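Local structure of molybdopterin biosynthesis enzyme, MoaB (Thermus thermophilus, 3MCH) at residues V4-V9 and A38-V43; K12-E17 and L42-P47. The protein probably binds molybdopterin and takes part in the biosynthesis of the molybdenum cofactor, as a member of the MogA/MoaB family. One frame throughout, in Å; residues are numbered along the deposited sequence.

Overall arrangement
Both contacts use strand 35-43, one of the two outermost strands of the sheet within this chain, and share Leu-42 and Val-43. Interaction 1 (4-9 with 38-43) is partly buried: two parallel strands joined by backbone hydrogen bonds, with mainly aliphatic side chains under helix 47-60 on one face and a polar group round Thr-8 and Tyr-40, beside Ile-6 and Leu-42, on the other. Interaction 2 (12-17 with 42-47) lies at the surface, its centre about 17 Å from the centre of the chain, against about 9 Å for that of interaction 1, and rests mainly on van der Waals contact of the Phe-14 ring. The two meet at Val-9 CG1 and Asp-45 OD1, 3.6 Å apart.

Interaction 1. Residues V4-V9 and A38-V43; sequences VGILTV and AAYELV
Strands 2-9 and 35-43 are the two parallel strands of a beta-alpha-beta unit whose crossover contains helix 21-30, and here they run side by side, the axes of the two segments 7° apart. The backbone polar atoms facing the seam are satisfied in the staggered pattern of a parallel pair. Ile-6 and Thr-8 each use both N and O toward the other strand: Ile-6 N gives to Ala-39 O (2.9 Å) and Ile-6 O accepts from Glu-41 N, while Thr-8 N gives to Glu-41 O and Thr-8 O accepts from Val-43 N (2.9 Å). Thr-8 N and Glu-41 N approach nearly along the C=O axes of Glu-41 and Ile-6, whereas Ile-6 N lies above the carbonyl plane of Ala-39. At the start, Val-4 O takes Ala-38 N at 2.8 Å and, weakly, Ala-39 N. Gly-5 and Leu-7 turn their backbone groups the other way, to strand 65-69, so strand 2-9 is bonded along both edges.

The polar side chains find their partners beyond the seam. Thr-8 and Tyr-40 lie on the same face, and both hydroxyls reach Asp-20 OD2; Thr-8 OG1 is also bonded to Asn-69 ND2. Tyrosine suits this place because its ring carries a hydroxyl far from the strand while stacking on His-23. Thr-8 OG1 stands at the edge of that ring, in its plane, 3.8 Å from Tyr-40 CE1. Glu-41, on the other face, extends away from Leu-7 to bond Trp-57 through OE2.

Leu-7, Val-9 and Val-43 make the aliphatic part of the face under helix 47-60. Val-43 holds CG1 in the crowded position between backbone N and carbonyl carbon (chi1 71°), which directs this methyl toward strand 2-9. There it touches Leu-7 CD1 at 3.7 Å and Val-9 CG2 at 3.6 Å.

Interaction 2. Residues K12-E17 and L42-P47; sequences KGFRGE and LVPDEP
Phe-14 reaches from the loop after strand 2-9 to the end of strand 35-43, and its ring makes most of this contact. Its CB points at the other segment, and with CG anti to the carbonyl carbon (chi1 -63°) and the ring turned at chi2 -90°, one edge is driven into the chain at Leu-42 to Pro-44. Phe-14 CD2 meets the proline ring first, 3.9 Å from Pro-44 CG. Farther out, Phe-14 CE2 approaches Pro-44 CD at 3.4 Å and also lies beside the peptide that links Val-43 to the proline, 3.4 Å from Val-43 C. The tip, Phe-14 CZ, comes 3.3 Å from Leu-42 O, which lies near the ring plane, and 3.9 Å from Leu-42 CB. A carbonyl oxygen facing the weakly positive rim of a phenyl ring is likely to be a mildly favourable placement, though no conventional hydrogen bond is involved.

Proline suits its place because its compact ring offers CG and CD as a rigid apolar surface, crossing the side chain of Phe-14 at about a right angle. An alanine here would remove CG and CD and would probably leave Phe-14 CE2 and CD2 less well packed, while loosening the backbone as it leaves the strand.

Gly-13 lies over Leu-42, its carbonyl O 3.7 Å from Leu-42 CD1; a CB here would point at the leucine and crowd CD2, so a residue without a side chain fits. Beyond the proline, Asp-45 centres an inverse gamma turn, and Glu-46 takes the N-cap position of helix 47-60. The arrangement is thus a loop packed on the end of a strand and the turn that follows it, at the carboxyl-terminal ends of neighbouring parallel strands of an alpha/beta fold.

Interaction 1. Residues V4-V9 and A38-V43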
loop_
_atom_site.group_PDB
_atom_site.type_symbol
_atom_site.label_atom_id
_atom_site.label_comp_id
_atom_site.label_asym_id
_atom_site.label_seq_id
_atom_site.Cartn_x
_atom_site.Cartn_y
_atom_site.Cartn_z
ATOM N N VAL B 4 1.215 19.071 17.756
ATOM C CA VAL B 4 0.622 17.747 17.651
ATOM C C VAL B 4 -0.619 17.556 18.507
ATOM O O VAL B 4 -0.691 18.038 19.632
ATOM C CB VAL B 4 1.646 16.669 18.078
ATOM C CG1 VAL B 4 1.065 15.265 17.903
ATOM C CG2 VAL B 4 2.918 16.826 17.277
ATOM N N GLY B 5 -1.587 16.837 17.953
ATOM C CA GLY B 5 -2.798 16.514 18.678
ATOM C C GLY B 5 -2.843 14.998 18.794
ATOM O O GLY B 5 -2.563 14.295 17.823
ATOM N N ILE B 6 -3.164 14.487 19.977
ATOM C CA ILE B 6 -3.249 13.044 20.182
ATOM C C ILE B 6 -4.714 12.709 20.442
ATOM O O ILE B 6 -5.310 13.207 21.393
ATOM C CB ILE B 6 -2.375 12.596 21.390
ATOM C CG1 ILE B 6 -0.905 12.927 21.113
ATOM C CG2 ILE B 6 -2.533 11.093 21.632
ATOM C CD1 ILE B 6 -0.258 12.319 19.838
ATOM N N LEU B 7 -5.294 11.879 19.579
ATOM C CA LEU B 7 -6.693 11.493 19.712
ATOM C C LEU B 7 -6.838 10.010 20.017
ATOM O O LEU B 7 -6.536 9.167 19.177
ATOM C CB LEU B 7 -7.453 11.817 18.424
ATOM C CG LEU B 7 -8.949 11.482 18.425
ATOM C CD1 LEU B 7 -9.649 12.285 19.512
ATOM C CD2 LEU B 7 -9.545 11.797 17.063
ATOM N N THR B 8 -7.304 9.694 21.222
ATOM C CA THR B 8 -7.491 8.305 21.618
ATOM C C THR B 8 -8.919 7.868 21.306
ATOM O O THR B 8 -9.882 8.344 21.913
ATOM C CB THR B 8 -7.187 8.112 23.117
ATOM O OG1 THR B 8 -5.798 8.380 23.351
ATOM C CG2 THR B 8 -7.492 6.680 23.553
ATOM N N VAL B 9 -9.038 6.961 20.341
ATOM C CA VAL B 9 -10.324 6.448 19.894
ATOM C C VAL B 9 -10.769 5.125 20.506
ATOM O O VAL B 9 -10.165 4.081 20.249
ATOM C CB VAL B 9 -10.308 6.191 18.363
ATOM C CG1 VAL B 9 -11.685 5.735 17.893
ATOM C CG2 VAL B 9 -9.882 7.452 17.626
ATOM N N ALA B 38 -0.093 19.922 21.628
ATOM C CA ALA B 38 -0.996 21.039 21.857
ATOM C C ALA B 38 -2.440 20.628 22.096
ATOM O O ALA B 38 -3.290 21.473 22.375
ATOM C CB ALA B 38 -0.924 21.994 20.680
ATOM N N ALA B 39 -2.725 19.338 21.980
ATOM C CA ALA B 39 -4.085 18.868 22.197
ATOM C C ALA B 39 -4.139 17.384 22.482
ATOM O O ALA B 39 -3.317 16.616 21.985
ATOM C CB ALA B 39 -4.945 19.186 20.976
ATOM N N TYR B 40 -5.115 16.997 23.297
ATOM C CA TYR B 40 -5.344 15.607 23.649
ATOM C C TYR B 40 -6.818 15.427 23.987
ATOM O O TYR B 40 -7.360 16.130 24.847
ATOM C CB TYR B 40 -4.491 15.185 24.850
ATOM C CG TYR B 40 -4.991 13.913 25.509
ATOM C CD1 TYR B 40 -5.082 12.721 24.789
ATOM C CD2 TYR B 40 -5.413 13.913 26.840
ATOM C CE1 TYR B 40 -5.588 11.557 25.379
ATOM C CE2 TYR B 40 -5.917 12.758 27.436
ATOM C CZ TYR B 40 -6.003 11.587 26.699
ATOM O OH TYR B 40 -6.519 10.450 27.280
ATOM N N GLU B 41 -7.466 14.492 23.303
ATOM C CA GLU B 41 -8.876 14.213 23.537
ATOM C C GLU B 41 -9.177 12.726 23.399
ATOM O O GLU B 41 -8.442 11.980 22.740
ATOM C CB GLU B 41 -9.757 14.996 22.546
ATOM C CG GLU B 41 -9.998 16.469 22.896
ATOM C CD GLU B 41 -10.894 17.178 21.876
ATOM O OE1 GLU B 41 -11.962 16.627 21.533
ATOM O OE2 GLU B 41 -10.539 18.289 21.419
ATOM N N LEU B 42 -10.254 12.302 24.051
ATOM C CA LEU B 42 -10.731 10.926 23.981
ATOM C C LEU B 42 -11.985 11.049 23.133
ATOM O O LEU B 42 -12.718 12.031 23.256
ATOM C CB LEU B 42 -11.132 10.408 25.362
ATOM C CG LEU B 42 -10.054 10.192 26.425
ATOM C CD1 LEU B 42 -10.710 10.074 27.794
ATOM C CD2 LEU B 42 -9.260 8.946 26.100
ATOM N N VAL B 43 -12.232 10.072 22.272
ATOM C CA VAL B 43 -13.421 10.113 21.435
ATOM C C VAL B 43 -13.974 8.699 21.308
ATOM O O VAL B 43 -13.216 7.729 21.278
ATOM C CB VAL B 43 -13.095 10.690 20.032
ATOM C CG1 VAL B 43 -12.268 9.693 19.229
ATOM C CG2 VAL B 43 -14.378 11.040 19.301
#

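Interaction 2. Residues K12-E17 and L42-P47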
loop_
_atom_site.group_PDB
_atom_site.type_symbol
_atom_site.label_atom_id
_atom_site.label_comp_id
_atom_site.label_asym_id
_atom_site.label_seq_id
_atom_site.Cartn_x
_atom_site.Cartn_y
_atom_site.Cartn_z
ATOM N N LYS B 12 -14.385 2.629 25.307
ATOM C CA LYS B 12 -13.908 2.275 26.638
ATOM C C LYS B 12 -13.289 3.443 27.401
ATOM O O LYS B 12 -12.972 3.324 28.584
ATOM C CB LYS B 12 -12.908 1.118 26.541
ATOM C CG LYS B 12 -13.526 -0.160 25.987
ATOM C CD LYS B 12 -12.544 -1.321 25.984
ATOM C CE LYS B 12 -13.221 -2.600 25.511
ATOM N NZ LYS B 12 -12.312 -3.779 25.560
ATOM N N GLY B 13 -13.125 4.573 26.718
ATOM C CA GLY B 13 -12.561 5.746 27.357
ATOM C C GLY B 13 -13.636 6.585 28.022
ATOM O O GLY B 13 -13.350 7.621 28.614
ATOM N N PHE B 14 -14.882 6.132 27.925
ATOM C CA PHE B 14 -16.010 6.845 28.519
ATOM C C PHE B 14 -16.757 5.916 29.469
ATOM O O PHE B 14 -17.981 5.994 29.611
ATOM C CB PHE B 14 -16.942 7.338 27.408
ATOM C CG PHE B 14 -16.297 8.325 26.480
ATOM C CD1 PHE B 14 -16.350 9.688 26.751
ATOM C CD2 PHE B 14 -15.587 7.891 25.364
ATOM C CE1 PHE B 14 -15.709 10.606 25.925
ATOM C CE2 PHE B 14 -14.942 8.801 24.531
ATOM C CZ PHE B 14 -15.002 10.162 24.815
ATOM N N ARG B 15 -16.001 5.039 30.125
ATOM C CA ARG B 15 -16.571 4.068 31.050
ATOM C C ARG B 15 -15.965 4.165 32.440
ATOM O O ARG B 15 -15.871 3.171 33.162
ATOM C CB ARG B 15 -16.374 2.655 30.502
ATOM C CG ARG B 15 -17.078 2.406 29.176
ATOM C CD ARG B 15 -16.892 0.964 28.716
ATOM N NE ARG B 15 -17.640 0.654 27.497
ATOM C CZ ARG B 15 -17.656 -0.544 26.917
ATOM N NH1 ARG B 15 -16.962 -1.547 27.441
ATOM N NH2 ARG B 15 -18.367 -0.743 25.814
ATOM N N GLY B 16 -15.538 5.361 32.815
ATOM C CA GLY B 16 -14.981 5.523 34.138
ATOM C C GLY B 16 -13.473 5.599 34.208
ATOM O O GLY B 16 -12.792 5.851 33.213
ATOM N N GLU B 17 -12.954 5.368 35.406
ATOM C CA GLU B 17 -11.523 5.436 35.660
ATOM C C GLU B 17 -10.496 4.455 35.115
ATOM O O GLU B 17 -10.506 3.270 35.438
ATOM C CB GLU B 17 -11.256 5.290 37.161
ATOM C CG GLU B 17 -10.722 6.556 37.807
ATOM C CD GLU B 17 -10.487 6.400 39.292
ATOM O OE1 GLU B 17 -11.479 6.225 40.038
ATOM O OE2 GLU B 17 -9.309 6.453 39.713
ATOM N N LEU B 42 -10.254 12.302 24.051
ATOM C CA LEU B 42 -10.731 10.926 23.981
ATOM C C LEU B 42 -11.985 11.049 23.133
ATOM O O LEU B 42 -12.718 12.031 23.256
ATOM C CB LEU B 42 -11.132 10.408 25.362
ATOM C CG LEU B 42 -10.054 10.192 26.425
ATOM C CD1 LEU B 42 -10.710 10.074 27.794
ATOM C CD2 LEU B 42 -9.260 8.946 26.100
ATOM N N VAL B 43 -12.232 10.072 22.272
ATOM C CA VAL B 43 -13.421 10.113 21.435
ATOM C C VAL B 43 -13.974 8.699 21.308
ATOM O O VAL B 43 -13.216 7.729 21.278
ATOM C CB VAL B 43 -13.095 10.690 20.032
ATOM C CG1 VAL B 43 -12.268 9.693 19.229
ATOM C CG2 VAL B 43 -14.378 11.040 19.301
ATOM N N PRO B 44 -15.310 8.560 21.261
ATOM C CA PRO B 44 -15.937 7.240 21.139
ATOM C C PRO B 44 -15.647 6.590 19.786
ATOM O O PRO B 44 -15.136 7.241 18.874
ATOM C CB PRO B 44 -17.427 7.548 21.307
ATOM C CG PRO B 44 -17.441 8.813 22.115
ATOM C CD PRO B 44 -16.327 9.600 21.490
ATOM N N ASP B 45 -15.974 5.306 19.669
ATOM C CA ASP B 45 -15.781 4.567 18.425
ATOM C C ASP B 45 -16.999 4.910 17.584
ATOM O O ASP B 45 -17.796 4.036 17.249
ATOM C CB ASP B 45 -15.785 3.058 18.682
ATOM C CG ASP B 45 -14.437 2.538 19.119
ATOM O OD1 ASP B 45 -13.468 2.692 18.348
ATOM O OD2 ASP B 45 -14.345 1.975 20.228
ATOM N N GLU B 46 -17.153 6.188 17.262
ATOM C CA GLU B 46 -18.279 6.630 16.457
ATOM C C GLU B 46 -17.694 7.502 15.364
ATOM O O GLU B 46 -17.273 8.628 15.618
ATOM C CB GLU B 46 -19.340 7.416 17.227
ATOM C CG GLU B 46 -20.196 6.571 18.155
ATOM C CD GLU B 46 -21.035 5.552 17.407
ATOM O OE1 GLU B 46 -21.729 5.944 16.442
ATOM O OE2 GLU B 46 -21.008 4.361 17.786
ATOM N N PRO B 47 -17.663 6.992 14.125
ATOM C CA PRO B 47 -17.122 7.743 12.992
ATOM C C PRO B 47 -17.508 9.225 12.983
ATOM O O PRO B 47 -16.650 10.089 12.804
ATOM C CB PRO B 47 -17.668 6.981 11.792
ATOM C CG PRO B 47 -17.635 5.566 12.278
ATOM C CD PRO B 47 -18.190 5.685 13.686
#